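PDB 4ZOH: putative oxidoreductase molybdopterin-binding subunit from Sulfolobus tokodaii, which probably serves as the molybdenum-bearing subunit of an oxidoreductase of the aldehyde oxidase and xanthine dehydrogenase family, binding a pterin cytosine dinucleotide cofactor. Local coordinates for residues 358-361 against 362-365; 389-392 against 393-396; 497-500 against 501-504; 613-616 against 617-621. All coordinates share one frame; numbering follows the deposited sequence.

Contact 1: residues 358-361 against 362-365; sequences QYEI and RLKN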
# COMPACT_ATOMS: atom_id res chain seq x y z
N GLN A 358 23.53 39.30 36.97
CA GLN A 358 22.44 38.68 36.17
C GLN A 358 21.67 37.61 36.92
O GLN A 358 20.45 37.47 36.70
CB GLN A 358 22.96 38.19 34.83
CG GLN A 358 23.80 36.92 34.84
CD GLN A 358 24.20 36.56 33.45
OE1 GLN A 358 23.35 36.35 32.57
NE2 GLN A 358 25.49 36.51 33.21
N TYR A 359 22.32 36.89 37.86
CA TYR A 359 21.55 35.93 38.66
C TYR A 359 20.78 36.63 39.81
O TYR A 359 19.58 36.30 40.14
CB TYR A 359 22.42 34.77 39.19
CG TYR A 359 21.64 33.46 39.25
CD1 TYR A 359 21.75 32.48 38.21
CD2 TYR A 359 20.76 33.21 40.30
CE1 TYR A 359 20.99 31.31 38.27
CE2 TYR A 359 20.02 32.06 40.36
CZ TYR A 359 20.15 31.12 39.34
OH TYR A 359 19.39 29.96 39.42
N GLU A 360 21.45 37.62 40.41
CA GLU A 360 20.87 38.32 41.60
C GLU A 360 19.56 39.06 41.20
O GLU A 360 18.52 38.97 41.88
CB GLU A 360 21.92 39.29 42.29
CG GLU A 360 23.01 38.57 43.12
CD GLU A 360 22.47 37.78 44.32
OE1 GLU A 360 21.54 38.26 45.00
OE2 GLU A 360 22.95 36.66 44.57
N ILE A 361 19.61 39.74 40.06
CA ILE A 361 18.41 40.48 39.59
C ILE A 361 17.18 39.55 39.48
O ILE A 361 16.05 39.94 39.89
CB ILE A 361 18.71 41.25 38.31
CG1 ILE A 361 17.77 42.46 38.24
CG2 ILE A 361 18.65 40.32 37.12
CD1 ILE A 361 18.22 43.50 37.23
N ARG A 362 17.41 38.29 39.05
CA ARG A 362 16.33 37.35 38.92
C ARG A 362 15.83 36.86 40.28
O ARG A 362 14.60 36.69 40.50
CB ARG A 362 16.74 36.17 37.93
CG ARG A 362 17.05 36.63 36.50
CD ARG A 362 17.51 35.48 35.55
NE ARG A 362 17.31 35.88 34.16
CZ ARG A 362 18.10 36.72 33.48
NH1 ARG A 362 19.22 37.22 34.02
NH2 ARG A 362 17.77 37.05 32.24
N LEU A 363 16.76 36.60 41.21
CA LEU A 363 16.37 36.23 42.58
C LEU A 363 15.62 37.40 43.23
O LEU A 363 14.71 37.14 44.01
CB LEU A 363 17.55 35.80 43.47
CG LEU A 363 18.21 34.46 43.11
CD1 LEU A 363 19.56 34.43 43.79
CD2 LEU A 363 17.33 33.30 43.51
N LYS A 364 16.00 38.65 42.87
CA LYS A 364 15.36 39.85 43.41
C LYS A 364 13.87 39.94 42.97
O LYS A 364 12.95 40.12 43.83
CB LYS A 364 16.15 41.12 43.07
CG LYS A 364 15.48 42.38 43.66
CD LYS A 364 16.35 43.61 43.76
CE LYS A 364 17.09 43.61 45.10
NZ LYS A 364 18.23 44.57 45.19
N ASN A 365 13.63 39.73 41.65
CA ASN A 365 12.32 39.95 41.03
C ASN A 365 11.38 38.79 40.94
O ASN A 365 10.22 38.98 40.64
CB ASN A 365 12.52 40.58 39.69
CG ASN A 365 13.09 41.98 39.79
OD1 ASN A 365 12.38 42.91 40.16
ND2 ASN A 365 14.33 42.15 39.42
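R362 folds back onto Q358, an i to i-4 side-chain-to-backbone contact within the short helix 358-365. Its CB lies 3.6 Å from Y359 O. The next two carbons run past the preceding carbonyl: R362 CG is 3.5 Å and CD 3.7 Å from Q358 O. With the chain extended from CG to NE (chi2 177°), the guanidinium comes level with the same oxygen, and R362 NH1 donates to Q358 O at 3.0 Å with an N-H...O angle of 148°. The oxygen sits near the guanidinium plane, whereas the donor stands 39° above the carbonyl plane and so misses the lone-pair direction. Two residues of helix 336-353 also hold the group: E344 by a salt bridge to NE, N348 by a second bond from NH1. A leucine here would probably leave Q358 O without this donor and E344 without this positive partner. On another flank, L363 CD1 meets the edge of the Y359 ring, 3.9 Å from CD2. At the helix end I361 O is gripped twice, from opposite faces of its plane, by N365 N at 3.0 Å and N365 ND2 at 2.8 Å.

Contact 2: residues 389-392 against 393-396; sequences LEIG and KKYY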
# COMPACT_ATOMS: atom_id res chain seq x y z
N LEU A 389 15.31 28.55 41.36
CA LEU A 389 16.44 29.43 41.12
C LEU A 389 17.59 29.26 42.16
O LEU A 389 18.78 29.37 41.78
CB LEU A 389 15.98 30.89 41.12
CG LEU A 389 15.22 31.44 39.92
CD1 LEU A 389 14.62 32.80 40.32
CD2 LEU A 389 16.18 31.64 38.77
N GLU A 390 17.25 28.95 43.43
CA GLU A 390 18.30 28.73 44.47
C GLU A 390 19.08 27.48 44.07
O GLU A 390 20.29 27.52 44.00
CB GLU A 390 17.75 28.59 45.91
CG GLU A 390 16.86 29.74 46.43
CD GLU A 390 17.61 30.98 46.97
OE1 GLU A 390 18.68 31.39 46.45
OE2 GLU A 390 17.10 31.57 47.94
N ILE A 391 18.36 26.42 43.71
CA ILE A 391 18.99 25.20 43.19
C ILE A 391 19.93 25.54 42.03
O ILE A 391 21.04 25.01 41.91
CB ILE A 391 17.95 24.13 42.78
CG1 ILE A 391 17.32 23.49 44.01
CG2 ILE A 391 18.61 23.05 41.91
CD1 ILE A 391 15.95 22.82 43.80
N GLY A 392 19.49 26.42 41.14
CA GLY A 392 20.29 26.71 39.96
C GLY A 392 21.46 27.61 40.14
O GLY A 392 22.37 27.67 39.26
N LYS A 393 21.43 28.40 41.24
CA LYS A 393 22.60 29.28 41.57
C LYS A 393 23.94 28.49 41.72
O LYS A 393 25.02 28.98 41.32
CB LYS A 393 22.31 30.10 42.84
CG LYS A 393 23.24 31.32 42.94
CD LYS A 393 22.91 32.05 44.23
CE LYS A 393 23.49 33.44 44.33
NZ LYS A 393 22.64 34.15 45.35
N LYS A 394 23.85 27.29 42.30
CA LYS A 394 25.03 26.45 42.50
C LYS A 394 25.76 26.23 41.15
O LYS A 394 26.96 26.42 41.11
CB LYS A 394 24.73 25.19 43.39
CG LYS A 394 24.00 23.99 42.78
CD LYS A 394 23.38 23.02 43.80
CE LYS A 394 22.64 23.72 44.96
NZ LYS A 394 21.39 23.02 45.41
N TYR A 395 25.02 25.99 40.03
CA TYR A 395 25.65 25.87 38.67
C TYR A 395 26.13 27.18 38.11
O TYR A 395 27.10 27.22 37.37
CB TYR A 395 24.70 25.21 37.64
CG TYR A 395 24.21 23.85 38.11
CD1 TYR A 395 24.97 22.67 37.90
CD2 TYR A 395 22.99 23.74 38.80
CE1 TYR A 395 24.50 21.43 38.37
CE2 TYR A 395 22.53 22.52 39.27
CZ TYR A 395 23.29 21.38 39.03
OH TYR A 395 22.77 20.21 39.51
N TYR A 396 25.45 28.27 38.46
CA TYR A 396 25.87 29.60 38.01
C TYR A 396 27.24 29.95 38.63
O TYR A 396 28.14 30.45 37.94
CB TYR A 396 24.84 30.65 38.51
CG TYR A 396 25.25 32.07 38.21
CD1 TYR A 396 25.34 32.52 36.88
CD2 TYR A 396 25.54 32.97 39.24
CE1 TYR A 396 25.71 33.84 36.59
CE2 TYR A 396 25.92 34.30 38.94
CZ TYR A 396 25.98 34.72 37.63
OH TYR A 396 26.36 36.00 37.33
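The Y395 ring presents its edge to G392, whose O lies near the ring plane and 4.0 Å from Y395 CD2. The carbonyl of I391 approaches the same ring obliquely, with I391 O 3.9 Å from Y395 CD2. Y654, on strand 651-655, stacks with this ring from outside the helix. The side chain of Y396 touches the preceding turn only at CB, 3.9 Å from G392 O, while its ring leads off to meet that of Y359 with the planes at about 35° and its OH bonds to D357.

The eight residues form about two turns of helix 385-401 in a molybdopterin cofactor-binding domain. The backbone ladder is interrupted: K393 N to L389 O at 2.9 Å and Y396 N to G392 O at 3.2 Å hold, while K394 N and Y395 N make no bond four residues back. Weak bonds three residues back run from Y395 N to G392 O and from K393 N to E390 O.

The two lysines part company. K394 holds CG between its backbone N and carbonyl carbon (chi1 77°), which lays the chain over the carbonyl of I391; CG comes to 3.2 Å from I391 O. The bend at chi3 (44°) keeps CE 3.7 Å from that oxygen, and chi4 then sets the place of NZ. K393 instead extends away from the turn, its NZ paired with E360. E390 OE1 stands 5.0 Å from K393 NZ, which may add a little favourable charge, though the charged atoms do not touch.

Contact 3: residues 497-500 against 501-504; sequences ASQK and LKDK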
# COMPACT_ATOMS: atom_id res chain seq x y z
N ALA A 497 -8.62 5.28 30.17
CA ALA A 497 -9.12 4.13 29.41
C ALA A 497 -8.60 2.89 30.04
O ALA A 497 -9.32 1.90 30.12
CB ALA A 497 -8.69 4.20 27.96
N SER A 498 -7.33 2.92 30.44
CA SER A 498 -6.72 1.73 31.08
C SER A 498 -7.48 1.39 32.37
O SER A 498 -7.72 0.24 32.64
CB SER A 498 -5.25 2.00 31.38
OG SER A 498 -4.56 2.25 30.18
N GLN A 499 -7.83 2.43 33.14
CA GLN A 499 -8.55 2.27 34.42
C GLN A 499 -9.93 1.62 34.15
O GLN A 499 -10.26 0.60 34.79
CB GLN A 499 -8.65 3.62 35.20
CG GLN A 499 -9.30 3.49 36.62
CD GLN A 499 -8.58 2.44 37.51
OE1 GLN A 499 -7.34 2.45 37.64
NE2 GLN A 499 -9.34 1.50 38.06
N LYS A 500 -10.67 2.15 33.15
CA LYS A 500 -11.96 1.56 32.72
C LYS A 500 -11.80 0.09 32.39
O LYS A 500 -12.63 -0.73 32.81
CB LYS A 500 -12.57 2.26 31.49
CG LYS A 500 -13.15 3.64 31.73
CD LYS A 500 -14.41 3.79 30.87
CE LYS A 500 -14.74 5.24 30.56
NZ LYS A 500 -14.07 5.64 29.29
N LEU A 501 -10.73 -0.25 31.66
CA LEU A 501 -10.45 -1.64 31.32
C LEU A 501 -10.23 -2.48 32.59
O LEU A 501 -10.75 -3.58 32.68
CB LEU A 501 -9.26 -1.81 30.32
CG LEU A 501 -8.93 -3.29 30.11
CD1 LEU A 501 -10.09 -4.11 29.52
CD2 LEU A 501 -7.66 -3.46 29.30
N LYS A 502 -9.44 -1.97 33.52
CA LYS A 502 -9.12 -2.70 34.76
C LYS A 502 -10.41 -2.93 35.59
O LYS A 502 -10.68 -4.05 36.04
CB LYS A 502 -8.10 -1.90 35.56
CG LYS A 502 -7.49 -2.63 36.76
CD LYS A 502 -6.82 -1.65 37.69
CE LYS A 502 -6.37 -2.33 38.97
NZ LYS A 502 -6.03 -1.31 40.00
N ASP A 503 -11.20 -1.87 35.76
CA ASP A 503 -12.50 -1.94 36.41
C ASP A 503 -13.40 -2.98 35.78
O ASP A 503 -14.13 -3.69 36.51
CB ASP A 503 -13.25 -0.59 36.40
CG ASP A 503 -12.53 0.46 37.19
OD1 ASP A 503 -12.82 1.68 36.97
OD2 ASP A 503 -11.65 0.07 38.00
N LYS A 504 -13.35 -3.08 34.45
CA LYS A 504 -14.18 -4.08 33.75
C LYS A 504 -13.65 -5.48 33.96
O LYS A 504 -14.44 -6.42 34.11
CB LYS A 504 -14.33 -3.74 32.27
CG LYS A 504 -15.62 -4.23 31.62
CD LYS A 504 -16.07 -3.25 30.53
CE LYS A 504 -14.91 -2.90 29.58
NZ LYS A 504 -14.64 -1.44 29.44
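L501 and S498 meet on the inner flank of helix 486-512, where L501 CB lies 3.5 Å from S498 O; the contact consists of i to i+3 and i to i+4 neighbours along this one long helix. The inner side is the tight one. L501 places CG anti to the backbone N (chi1 175°) and points its methyls off this turn, against L458 of helix 446-458 and against I425 and V427 of strand 420-427. S498 touches A454 and V457 of the same neighbouring helix, its buried OG satisfied by V494 O. Beneath them the backbone ladder is even, with L501 N to A497 O at 3.0 Å and K502 N to S498 O at 2.9 Å.

The outer side, that of Q499 and D503, is looser and polar. Q499 bends at chi2 (55°), which curls its amide forward along the helix, and NE2 reaches D503 OD2 at 2.7 Å. That bond is short but weak, its hydrogen being poorly aimed; the amide and carboxylate planes stand 51° apart. The methylene of K502 flanks the same amide, CD being 4.1 Å from Q499 OE1. An alanine in place of Q499 would probably leave the D503 carboxylate without this neighbouring donor and free to turn. The main-chain bond between the same two residues does not depend on that pairing.

On a third flank K500 and K504 lean toward strand 553-559, where both touch T554, and a further rung of the ladder joins K504 N to K500 O at 3.0 Å. By contrast, D503 N meets Q499 O at 2.8 Å, nearly straight in line with the carbonyl.

Contact 4: residues 613-616 against 617-621; sequences QGMA and QALLE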
# COMPACT_ATOMS: atom_id res chain seq x y z
N GLN A 613 17.81 23.84 18.93
CA GLN A 613 17.03 24.81 18.07
C GLN A 613 17.12 26.27 18.61
O GLN A 613 17.47 27.18 17.87
CB GLN A 613 15.58 24.31 17.88
CG GLN A 613 15.57 23.27 16.76
CD GLN A 613 14.24 22.57 16.73
OE1 GLN A 613 13.61 22.36 17.77
NE2 GLN A 613 13.77 22.24 15.52
N GLY A 614 16.89 26.43 19.91
CA GLY A 614 16.96 27.79 20.54
C GLY A 614 18.35 28.41 20.38
O GLY A 614 18.46 29.58 20.04
N MET A 615 19.41 27.58 20.52
CA MET A 615 20.80 28.08 20.34
C MET A 615 21.05 28.47 18.90
O MET A 615 21.74 29.46 18.59
CB MET A 615 21.77 26.98 20.78
CG MET A 615 23.20 27.22 20.32
SD MET A 615 24.38 25.89 20.69
CE MET A 615 23.48 25.18 22.07
N ALA A 616 20.55 27.63 17.99
CA ALA A 616 20.73 27.85 16.53
C ALA A 616 20.02 29.20 16.09
O ALA A 616 20.52 29.92 15.20
CB ALA A 616 20.12 26.69 15.76
N GLN A 617 18.85 29.48 16.68
CA GLN A 617 18.16 30.78 16.41
C GLN A 617 19.06 31.97 16.85
O GLN A 617 19.29 32.94 16.03
CB GLN A 617 16.79 30.85 17.15
CG GLN A 617 16.09 32.20 16.83
CD GLN A 617 14.70 32.44 17.36
OE1 GLN A 617 14.13 31.69 18.19
NE2 GLN A 617 14.13 33.55 16.89
N ALA A 618 19.61 31.88 18.07
CA ALA A 618 20.59 32.89 18.61
C ALA A 618 21.82 33.02 17.73
O ALA A 618 22.24 34.15 17.37
CB ALA A 618 21.02 32.55 20.05
N LEU A 619 22.35 31.89 17.29
CA LEU A 619 23.70 31.92 16.68
C LEU A 619 23.78 31.65 15.20
O LEU A 619 24.81 31.95 14.61
CB LEU A 619 24.66 30.93 17.40
CG LEU A 619 24.84 31.05 18.91
CD1 LEU A 619 25.76 29.88 19.37
CD2 LEU A 619 25.38 32.48 19.24
N LEU A 620 22.79 31.00 14.60
CA LEU A 620 23.00 30.54 13.20
C LEU A 620 21.91 30.97 12.25
O LEU A 620 22.20 31.50 11.20
CB LEU A 620 23.17 29.00 13.11
CG LEU A 620 24.41 28.32 13.73
CD1 LEU A 620 24.14 26.84 14.02
CD2 LEU A 620 25.56 28.45 12.75
N GLU A 621 20.68 30.67 12.63
CA GLU A 621 19.57 30.69 11.68
C GLU A 621 18.97 32.09 11.48
O GLU A 621 19.05 32.91 12.37
CB GLU A 621 18.50 29.75 12.22
CG GLU A 621 18.91 28.30 11.86
CD GLU A 621 18.03 27.26 12.50
OE1 GLU A 621 16.82 27.47 12.65
OE2 GLU A 621 18.55 26.20 12.94
O HOH W 1 15.89 27.27 15.13
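A616 O is gripped by two backbone donors, L620 N at 2.6 Å and E621 N at 2.7 Å, which reach it from opposite faces of its carbonyl plane. The second bond is the straighter, with an N-H...O angle of 169°. The pair accompanies the end of the helix, where L620 is the first residue to leave helical angles.

This is the C-terminal end of helix 600-619, closed by an i to i-5 turn laid over the last i to i-4 bond. L620 keeps a negative phi (-128°), so the left-handed residue of a Schellman motif is absent. E621 then lies back under A616, its OE2 coming to 3.3 Å from A616 CB. Outside this helix, a basic side chain on the chain of another protein pairs with that carboxylate oxygen in a salt bridge. A water donates to E621 OE1 at 2.7 Å and to Q613 O at 3.2 Å, tying the residue beyond the helix to a carbonyl two turns earlier.

On the apolar flank M615 CG touches L619 CD1 at 3.8 Å, and both side chains rest on V585 of strand 583-593. M615 holds CG anti to the backbone N (chi1 165°), which puts CG within reach of L619 CD1. Q613, whose side chain is about 6 Å from the pterin cytosine dinucleotide, receives a bond from R332 at OE1.

How the contacts relate
The contacts follow in series along the chain, each about two turns of a different helix: 358-365, 385-401, 486-512 and 600-619. Contacts 1 and 2 belong to different molybdopterin cofactor-binding domains yet touch, with centres 11 Å apart. Their helices are joined by a salt bridge, E360 OE2 to K393 NZ at 2.6 Å, and by a probable hydrogen bond, Y359 OH to L389 O at 2.5 Å, so the two domains meet directly here. Contact 4 is more central, its centre about 25 Å from that of contact 1, and is the one near the cofactor. Contact 3 stands apart, 43 to 48 Å from the other centres, across the chain's centre from contact 4.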